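Lipocalin AI-4 (Rhodnius prolixus, PDB 5H9N) binds the cysteinyl leukotriene C4 in its lipocalin barrel and probably sequesters such host mediators while the insect takes blood. Local coordinates at residues R25-D30 against G77-Q82; E46-G51 against L56-K61; V98-D101 against Y105-L108. The protein carries 1 engineered substitution. All blocks are in the same frame, centred on the assembly; numbering follows the deposited sequence.

Interaction 1: R25-D30 against G77-Q82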
# COMPACT_ATOMS: atom_id res chain seq x y z
N ARG A 25 -5.80 9.95 -10.22
CA ARG A 25 -4.56 10.66 -9.91
C ARG A 25 -3.61 9.81 -9.09
O ARG A 25 -2.41 10.05 -9.10
CB ARG A 25 -4.84 11.96 -9.15
CG ARG A 25 -5.55 13.01 -9.98
CD ARG A 25 -5.43 14.35 -9.30
NE ARG A 25 -4.05 14.80 -9.28
CZ ARG A 25 -3.53 15.59 -8.34
NH1 ARG A 25 -4.29 15.99 -7.33
NH2 ARG A 25 -2.26 15.95 -8.41
N PHE A 26 -4.14 8.83 -8.37
CA PHE A 26 -3.27 7.98 -7.57
C PHE A 26 -2.65 6.85 -8.41
O PHE A 26 -1.45 6.58 -8.31
CB PHE A 26 -4.02 7.36 -6.39
CG PHE A 26 -3.16 6.42 -5.60
CD1 PHE A 26 -2.19 6.91 -4.75
CD2 PHE A 26 -3.27 5.04 -5.76
CE1 PHE A 26 -1.36 6.06 -4.06
CE2 PHE A 26 -2.44 4.18 -5.06
CZ PHE A 26 -1.49 4.70 -4.21
N PHE A 27 -3.47 6.18 -9.21
CA PHE A 27 -3.00 5.03 -9.97
C PHE A 27 -2.40 5.46 -11.30
O PHE A 27 -2.82 5.01 -12.37
CB PHE A 27 -4.14 4.03 -10.19
CG PHE A 27 -4.60 3.36 -8.92
CD1 PHE A 27 -3.83 2.39 -8.31
CD2 PHE A 27 -5.81 3.71 -8.33
CE1 PHE A 27 -4.24 1.77 -7.15
CE2 PHE A 27 -6.24 3.10 -7.17
CZ PHE A 27 -5.46 2.13 -6.57
N THR A 28 -1.43 6.36 -11.23
CA THR A 28 -0.67 6.78 -12.39
C THR A 28 0.77 7.00 -11.95
O THR A 28 1.02 7.37 -10.80
CB THR A 28 -1.25 8.06 -13.02
OG1 THR A 28 -0.61 8.32 -14.27
CG2 THR A 28 -1.06 9.26 -12.10
N GLY A 29 1.71 6.73 -12.84
CA GLY A 29 3.12 6.92 -12.54
C GLY A 29 3.72 5.86 -11.62
O GLY A 29 3.16 4.77 -11.45
N ASP A 30 4.87 6.18 -11.05
CA ASP A 30 5.61 5.30 -10.15
C ASP A 30 5.49 5.76 -8.71
O ASP A 30 5.48 6.97 -8.45
CB ASP A 30 7.10 5.26 -10.52
CG ASP A 30 7.36 4.61 -11.85
OD1 ASP A 30 6.53 3.81 -12.29
OD2 ASP A 30 8.42 4.90 -12.45
N GLY A 77 -13.24 2.66 -0.30
CA GLY A 77 -11.83 3.01 -0.34
C GLY A 77 -10.90 1.83 -0.53
O GLY A 77 -9.72 2.03 -0.86
N PHE A 78 -11.40 0.62 -0.35
CA PHE A 78 -10.53 -0.55 -0.44
C PHE A 78 -10.49 -1.15 -1.84
O PHE A 78 -11.47 -1.14 -2.60
CB PHE A 78 -10.96 -1.63 0.56
CG PHE A 78 -10.34 -1.46 1.92
CD1 PHE A 78 -10.92 -0.63 2.86
CD2 PHE A 78 -9.15 -2.10 2.24
CE1 PHE A 78 -10.33 -0.46 4.11
CE2 PHE A 78 -8.57 -1.93 3.47
CZ PHE A 78 -9.16 -1.12 4.40
N TYR A 79 -9.31 -1.70 -2.14
CA TYR A 79 -9.03 -2.40 -3.38
C TYR A 79 -8.52 -3.79 -3.06
O TYR A 79 -7.82 -3.99 -2.06
CB TYR A 79 -7.98 -1.64 -4.20
CG TYR A 79 -8.51 -0.33 -4.73
CD1 TYR A 79 -8.52 0.81 -3.93
CD2 TYR A 79 -9.05 -0.24 -6.00
CE1 TYR A 79 -9.03 1.99 -4.40
CE2 TYR A 79 -9.56 0.94 -6.48
CZ TYR A 79 -9.54 2.05 -5.69
OH TYR A 79 -10.06 3.23 -6.16
N SER A 80 -8.86 -4.75 -3.91
CA SER A 80 -8.33 -6.10 -3.86
C SER A 80 -7.39 -6.28 -5.04
O SER A 80 -7.78 -6.01 -6.18
CB SER A 80 -9.45 -7.13 -3.90
OG SER A 80 -8.95 -8.45 -4.01
N PHE A 81 -6.18 -6.74 -4.77
CA PHE A 81 -5.21 -7.02 -5.82
C PHE A 81 -4.91 -8.50 -5.89
O PHE A 81 -4.53 -9.11 -4.88
CB PHE A 81 -3.94 -6.21 -5.61
CG PHE A 81 -4.09 -4.77 -5.98
CD1 PHE A 81 -3.86 -4.36 -7.27
CD2 PHE A 81 -4.51 -3.84 -5.05
CE1 PHE A 81 -4.03 -3.03 -7.64
CE2 PHE A 81 -4.67 -2.50 -5.41
CZ PHE A 81 -4.44 -2.11 -6.71
N GLN A 82 -5.07 -9.06 -7.08
CA GLN A 82 -4.70 -10.43 -7.35
C GLN A 82 -3.33 -10.42 -7.99
O GLN A 82 -3.16 -9.85 -9.06
CB GLN A 82 -5.73 -11.09 -8.26
CG GLN A 82 -5.57 -12.59 -8.37
CD GLN A 82 -5.64 -13.27 -7.02
OE1 GLN A 82 -6.43 -12.88 -6.16
NE2 GLN A 82 -4.81 -14.29 -6.82

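Interaction 2: E46-G51 against L56-K61. With LTX ((5~{S},6~{R},7~{E},9~{E},11~{Z},14~{Z})-6-[(2~{R})-2-[[(4~{S})-4-azanyl-5-oxidanyl-5-oxidanylidene-pentanoyl]amino]-3-( 2-hydroxy-2-oxoethylamino)-3-oxidanylidene-propyl]sulfanyl-5-oxidanyl-icosa-7,9,11,14-tetraenoic acid), chain B.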
# COMPACT_ATOMS: atom_id res chain seq x y z
N GLU A 46 11.32 -1.03 -3.21
CA GLU A 46 10.29 -1.46 -4.15
C GLU A 46 9.71 -0.27 -4.89
O GLU A 46 9.21 0.67 -4.27
CB GLU A 46 9.18 -2.21 -3.41
CG GLU A 46 9.62 -3.52 -2.81
CD GLU A 46 8.47 -4.33 -2.23
OE1 GLU A 46 7.40 -3.76 -1.93
OE2 GLU A 46 8.66 -5.55 -2.06
N LYS A 47 9.80 -0.33 -6.21
CA LYS A 47 9.18 0.65 -7.10
C LYS A 47 7.90 0.06 -7.66
O LYS A 47 7.95 -0.94 -8.39
CB LYS A 47 10.12 1.04 -8.24
CG LYS A 47 9.52 2.09 -9.17
CD LYS A 47 10.46 2.46 -10.31
CE LYS A 47 10.63 1.30 -11.30
NZ LYS A 47 11.36 1.72 -12.52
N TYR A 48 6.77 0.65 -7.31
CA TYR A 48 5.46 0.21 -7.79
C TYR A 48 5.11 0.99 -9.06
O TYR A 48 4.95 2.22 -9.03
CB TYR A 48 4.39 0.40 -6.71
CG TYR A 48 4.50 -0.60 -5.60
CD1 TYR A 48 5.56 -0.58 -4.71
CD2 TYR A 48 3.54 -1.60 -5.44
CE1 TYR A 48 5.66 -1.52 -3.68
CE2 TYR A 48 3.63 -2.54 -4.43
CZ TYR A 48 4.70 -2.50 -3.56
OH TYR A 48 4.78 -3.43 -2.56
N GLN A 49 5.00 0.27 -10.16
CA GLN A 49 4.67 0.85 -11.45
C GLN A 49 3.19 0.65 -11.70
O GLN A 49 2.69 -0.46 -11.58
CB GLN A 49 5.49 0.18 -12.54
CG GLN A 49 6.98 0.34 -12.30
CD GLN A 49 7.83 -0.41 -13.30
OE1 GLN A 49 8.68 -1.22 -12.93
NE2 GLN A 49 7.61 -0.14 -14.57
N THR A 50 2.49 1.73 -12.04
CA THR A 50 1.05 1.64 -12.27
C THR A 50 0.71 1.75 -13.75
O THR A 50 1.43 2.39 -14.52
CB THR A 50 0.25 2.74 -11.52
OG1 THR A 50 0.55 4.02 -12.10
CG2 THR A 50 0.56 2.74 -10.02
N GLY A 51 -0.40 1.14 -14.12
CA GLY A 51 -0.94 1.26 -15.47
C GLY A 51 -2.45 1.38 -15.40
O GLY A 51 -3.02 1.42 -14.31
N LEU A 56 -0.68 -3.18 -11.70
CA LEU A 56 0.60 -2.72 -11.21
C LEU A 56 1.65 -3.81 -11.25
O LEU A 56 1.35 -5.01 -11.34
CB LEU A 56 0.47 -2.12 -9.81
CG LEU A 56 -0.13 -2.88 -8.64
CD1 LEU A 56 0.94 -3.64 -7.89
CD2 LEU A 56 -0.82 -1.90 -7.72
N ASN A 57 2.89 -3.35 -11.29
CA ASN A 57 4.06 -4.20 -11.30
C ASN A 57 5.00 -3.71 -10.22
O ASN A 57 5.12 -2.50 -10.02
CB ASN A 57 4.78 -4.15 -12.66
CG ASN A 57 3.94 -4.69 -13.80
OD1 ASN A 57 2.78 -5.07 -13.63
ND2 ASN A 57 4.53 -4.71 -14.99
N PHE A 58 5.65 -4.59 -9.47
CA PHE A 58 6.72 -4.12 -8.60
C PHE A 58 7.78 -5.19 -8.47
O PHE A 58 7.54 -6.36 -8.76
CB PHE A 58 6.18 -3.68 -7.22
CG PHE A 58 5.67 -4.80 -6.35
CD1 PHE A 58 4.35 -5.23 -6.45
CD2 PHE A 58 6.48 -5.38 -5.39
CE1 PHE A 58 3.88 -6.25 -5.63
CE2 PHE A 58 6.01 -6.39 -4.57
CZ PHE A 58 4.71 -6.83 -4.69
N ASN A 59 8.98 -4.76 -8.07
CA ASN A 59 10.10 -5.67 -7.86
C ASN A 59 10.03 -6.23 -6.44
O ASN A 59 10.49 -5.60 -5.49
CB ASN A 59 11.44 -4.95 -8.11
CG ASN A 59 11.59 -3.67 -7.31
OD1 ASN A 59 10.70 -2.82 -7.29
ND2 ASN A 59 12.72 -3.52 -6.63
N GLY A 60 9.42 -7.40 -6.29
CA GLY A 60 9.21 -7.99 -4.97
C GLY A 60 10.40 -8.75 -4.41
O GLY A 60 11.43 -8.83 -5.07
N LYS A 61 10.24 -9.30 -3.21
CA LYS A 61 11.38 -9.88 -2.48
C LYS A 61 12.14 -10.95 -3.25
O LYS A 61 13.37 -10.96 -3.26
CB LYS A 61 10.93 -10.46 -1.13
CG LYS A 61 9.43 -10.66 -0.96
CD LYS A 61 9.07 -10.70 0.51
CE LYS A 61 7.58 -10.90 0.73
NZ LYS A 61 7.23 -11.02 2.17
O2 LTX B . 1.55 -5.57 4.04
C1 LTX B . 2.66 -5.79 4.58
O1 LTX B . 3.67 -5.08 4.36
C2 LTX B . 2.77 -6.93 5.56
C3 LTX B . 3.56 -8.07 4.91
C4 LTX B . 3.07 -8.32 3.49
C5 LTX B . 3.65 -9.62 2.94
O3 LTX B . 5.05 -9.47 2.67
C6 LTX B . 2.93 -10.06 1.66
C7 LTX B . 3.13 -9.06 0.54
C8 LTX B . 2.11 -8.35 0.01
C9 LTX B . 2.36 -7.41 -1.09
C10 LTX B . 1.39 -6.84 -1.82
C11 LTX B . 1.73 -5.92 -2.91
C12 LTX B . 0.88 -5.26 -3.71
C13 LTX B . -0.63 -5.33 -3.63
C14 LTX B . -1.18 -4.46 -2.52
C15 LTX B . -1.28 -3.14 -2.60
C16 LTX B . -0.86 -2.37 -3.83
C17 LTX B . -0.28 -1.02 -3.43
C18 LTX B . -0.06 -0.16 -4.67
C19 LTX B . 0.79 1.07 -4.37
C20 LTX B . 0.97 1.92 -5.61
O32 LTX B . 7.19 -9.87 -3.23
C21 LTX B . 6.27 -10.29 -2.50
O31 LTX B . 5.82 -9.66 -1.52
CA3 LTX B . 5.67 -11.63 -2.82
N3 LTX B . 4.58 -11.93 -1.91
C22 LTX B . 4.06 -13.15 -1.76
O33 LTX B . 4.48 -14.10 -2.40
CA2 LTX B . 2.93 -13.35 -0.79
CB2 LTX B . 2.51 -12.06 -0.09
SG2 LTX B . 3.58 -11.66 1.25
N2 LTX B . 3.27 -14.40 0.16
CD1 LTX B . 2.43 -15.40 0.41
OE1 LTX B . 1.23 -15.34 0.18
CG1 LTX B . 3.09 -16.61 1.02
CB1 LTX B . 2.05 -17.58 1.58
CA1 LTX B . 2.71 -18.50 2.61
N1 LTX B . 3.48 -17.69 3.57
C23 LTX B . 3.64 -19.47 1.94
O11 LTX B . 4.83 -19.50 2.30
O12 LTX B . 3.17 -20.21 1.04

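Interaction 3: V98-D101 against Y105-L108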
# COMPACT_ATOMS: atom_id res chain seq x y z
N VAL A 98 -5.05 5.93 2.71
CA VAL A 98 -5.50 6.68 3.87
C VAL A 98 -5.42 8.18 3.63
O VAL A 98 -6.36 8.91 3.94
CB VAL A 98 -4.67 6.28 5.11
CG1 VAL A 98 -5.11 7.07 6.32
CG2 VAL A 98 -4.79 4.77 5.36
N GLU A 99 -4.31 8.63 3.07
CA GLU A 99 -4.09 10.05 2.80
C GLU A 99 -3.08 10.17 1.68
O GLU A 99 -2.08 9.45 1.69
CB GLU A 99 -3.55 10.76 4.05
CG GLU A 99 -4.56 11.09 5.12
CD GLU A 99 -5.16 12.46 4.93
OE1 GLU A 99 -4.74 13.40 5.64
OE2 GLU A 99 -6.05 12.61 4.07
N THR A 100 -3.31 11.07 0.72
CA THR A 100 -2.32 11.29 -0.34
C THR A 100 -2.48 12.68 -0.92
O THR A 100 -3.58 13.22 -0.91
CB THR A 100 -2.44 10.25 -1.49
OG1 THR A 100 -1.41 10.49 -2.46
CG2 THR A 100 -3.78 10.34 -2.17
N ASP A 101 -1.38 13.28 -1.38
CA ASP A 101 -1.47 14.52 -2.14
C ASP A 101 -1.20 14.25 -3.62
O ASP A 101 -1.08 15.18 -4.41
CB ASP A 101 -0.53 15.60 -1.58
CG ASP A 101 0.94 15.34 -1.89
OD1 ASP A 101 1.30 14.21 -2.25
OD2 ASP A 101 1.73 16.30 -1.76
N TYR A 105 3.35 12.15 -1.89
CA TYR A 105 3.30 11.07 -0.92
C TYR A 105 1.95 10.38 -0.90
O TYR A 105 0.95 10.96 -1.31
CB TYR A 105 3.60 11.60 0.49
CG TYR A 105 2.57 12.59 1.01
CD1 TYR A 105 1.39 12.16 1.62
CD2 TYR A 105 2.78 13.95 0.88
CE1 TYR A 105 0.44 13.08 2.08
CE2 TYR A 105 1.84 14.87 1.34
CZ TYR A 105 0.68 14.43 1.93
OH TYR A 105 -0.25 15.35 2.38
N ALA A 106 1.93 9.16 -0.37
CA ALA A 106 0.69 8.47 -0.09
C ALA A 106 0.88 7.55 1.09
O ALA A 106 1.84 6.77 1.12
CB ALA A 106 0.22 7.68 -1.30
N LEU A 107 0.00 7.64 2.07
CA LEU A 107 -0.04 6.73 3.21
C LEU A 107 -1.10 5.69 2.94
O LEU A 107 -2.27 6.05 2.76
CB LEU A 107 -0.36 7.49 4.49
CG LEU A 107 -0.45 6.64 5.76
CD1 LEU A 107 0.89 6.03 6.10
CD2 LEU A 107 -1.03 7.46 6.92
N LEU A 108 -0.71 4.42 2.87
CA LEU A 108 -1.62 3.32 2.59
C LEU A 108 -1.70 2.36 3.75
O LEU A 108 -0.76 2.21 4.54
CB LEU A 108 -1.19 2.55 1.34
CG LEU A 108 -1.67 3.04 -0.02
CD1 LEU A 108 -1.15 4.45 -0.30
CD2 LEU A 108 -1.24 2.09 -1.13

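Interaction 1: R25-D30 against G77-Q82
A first torsion of -67° swings CG of F27 away from its carbonyl carbon, to lie beside the backbone N, directing the ring across the closed end of the barrel to the aromatics of the facing strand. Y79 takes nearly the same torsion (-68°), which lays its ring in the path of the incoming phenyl group. The two form a T-shaped pair: the edge of F27 comes down on the face of Y79, with ring planes at 66° and centroids 5.1 Å apart. CZ of F27 sits over the centre of the tyrosine ring, 4.0 Å above its plane, while CE2 of F27 makes the nearest touch, 3.8 Å from Y79 CZ. Another corner of the phenyl ring serves F81, which approaches from the opposite direction; F27 CE1 meets F81 CZ at 3.9 Å, at the edge of the F81 ring. In lipocalins a short helical turn just before the first strand closes the narrow end of the barrel, and residues 25-30 follow that plan, running from helix 23-26 into G29, D30, W31, the G-X-W signature. R128 supports this turn by donating to the carbonyls of T28 and D30. F27 is the first residue to leave helical geometry and the centre of an inverse gamma turn. F26 lies on one face of the F27 ring, its CD2 3.5 Å above the plane, and itself lines the ligand pocket. F81 belongs to the pocket too, its side chain about 4 Å at the nearest atoms from the bound leukotriene, whereas Y79 packs against F21.

Interaction 2: E46-G51 against L56-K61
The hydroxyl of Y48, whose ring lies against F58, is held by two charged groups: it donates to E46 OE1, 2.7 Å from Y48 OH, and accepts from R110 NH1. The carboxylate receives it on the syn side, though 32° out of plane, and its other oxygen, OE2, forms a salt bridge with R44, which would favour the ionised form of E46. Fixed at its end, Y48 forms an offset stack with F58, the planes 15° apart and the centroids 4.4 Å. F58 CB stands over the centre of the tyrosine ring, and F58 CD1 comes to 3.4 Å from Y48 CE2. A first torsion of 69° places CG of F58 between its backbone N and carbonyl carbon and turns the ring alongside Y48. The far end of the F58 ring meets the lipid, CE1 lying 3.5 Å from C11 of the leukotriene, and L56 CD2 reaches C18. At the mouth, K61 NZ donates to the ligand hydroxyl O3 at 2.7 Å, and K61 N to the carboxylate oxygen O32; G60, with no side chain, allows that carboxylate close to its CA. Q49 and N57, whose side chains point to the opposite face, form a hydrogen-bonded antiparallel pair, Q49 N to N57 O being 2.8 Å and nearly straight. Two residues earlier, K47 N donates to N59 OD1 at 2.9 Å instead of a backbone carbonyl. This hairpin is one wall of the barrel, hydrogen-bonded through E46 and Y48 to strand 30-36, through T50 to G29 just before it, and through L56 and F58 to strand 63-71.

Interaction 3: V98-D101 against Y105-L108
One face of the Y105 ring carries the carboxylate of D101, the two planes 24° apart and stacked, with OD1 displaced toward the rim, 3.5 Å above the ring plane. T100 CA and the carbonyl oxygen of E99 approach the ring obliquely, and beyond the hairpin Y105 also touches P135 and L138. The carboxylate is fixed by its bonds: D101 OD1 accepts Y105 N at 2.9 Å, almost straight, while OD2 accepts from the side-chain amide, ND2, of N104. The first torsion of D101, 74°, sets CG between the backbone N and the carbonyl carbon, folding the acid back toward the start of the next strand. Y105 O is gripped twice, by T100 OG1 at 2.7 Å and, more loosely, by D101 N at 3.3 Å. The threonine hydroxyl meanwhile accepts from Y102 N. T100, D101 and Y102 spell the TDY signature that marks this hairpin turn at the closed end of lipocalin barrels, and the bonds that join the turn's two sides come from its first two members. Farther along the strands lies a classic beta bulge, in which V98 and E99 both face L107. L107 O draws V98 N to 2.8 Å and E99 N only weakly; L107 N returns a bond to E99 O, also 2.8 Å. The side chain of V98 lies beside that of L107, V98 CG1 being 4.1 Å from L107 CD2, and these residues meet K141 and L142 of helix 139-144. T100 and A106 pack together on the other face, where A106 meets F26, and L108 touches the bound leukotriene.

How the interactions relate
From the N terminus, residues 25-30 enter first, and interaction 1 closes the long loop that ends at 77-82. Within that loop lies interaction 2, a hairpin complete in itself; interaction 3 follows in series as a second tight hairpin, and none of the three cross. Interaction 1 touches both of the others: T50 OG1 is hydrogen-bonded to G29 O, F81 packs on L56, and F26 rests on A106 and L108. Interactions 2 and 3 do not touch, their centres being about 17 Å apart, yet both hairpins belong to the one curled sheet. The 25-30 turn thus joins separate parts of the barrel wall across its closed end, next to the end of the leukotriene tail.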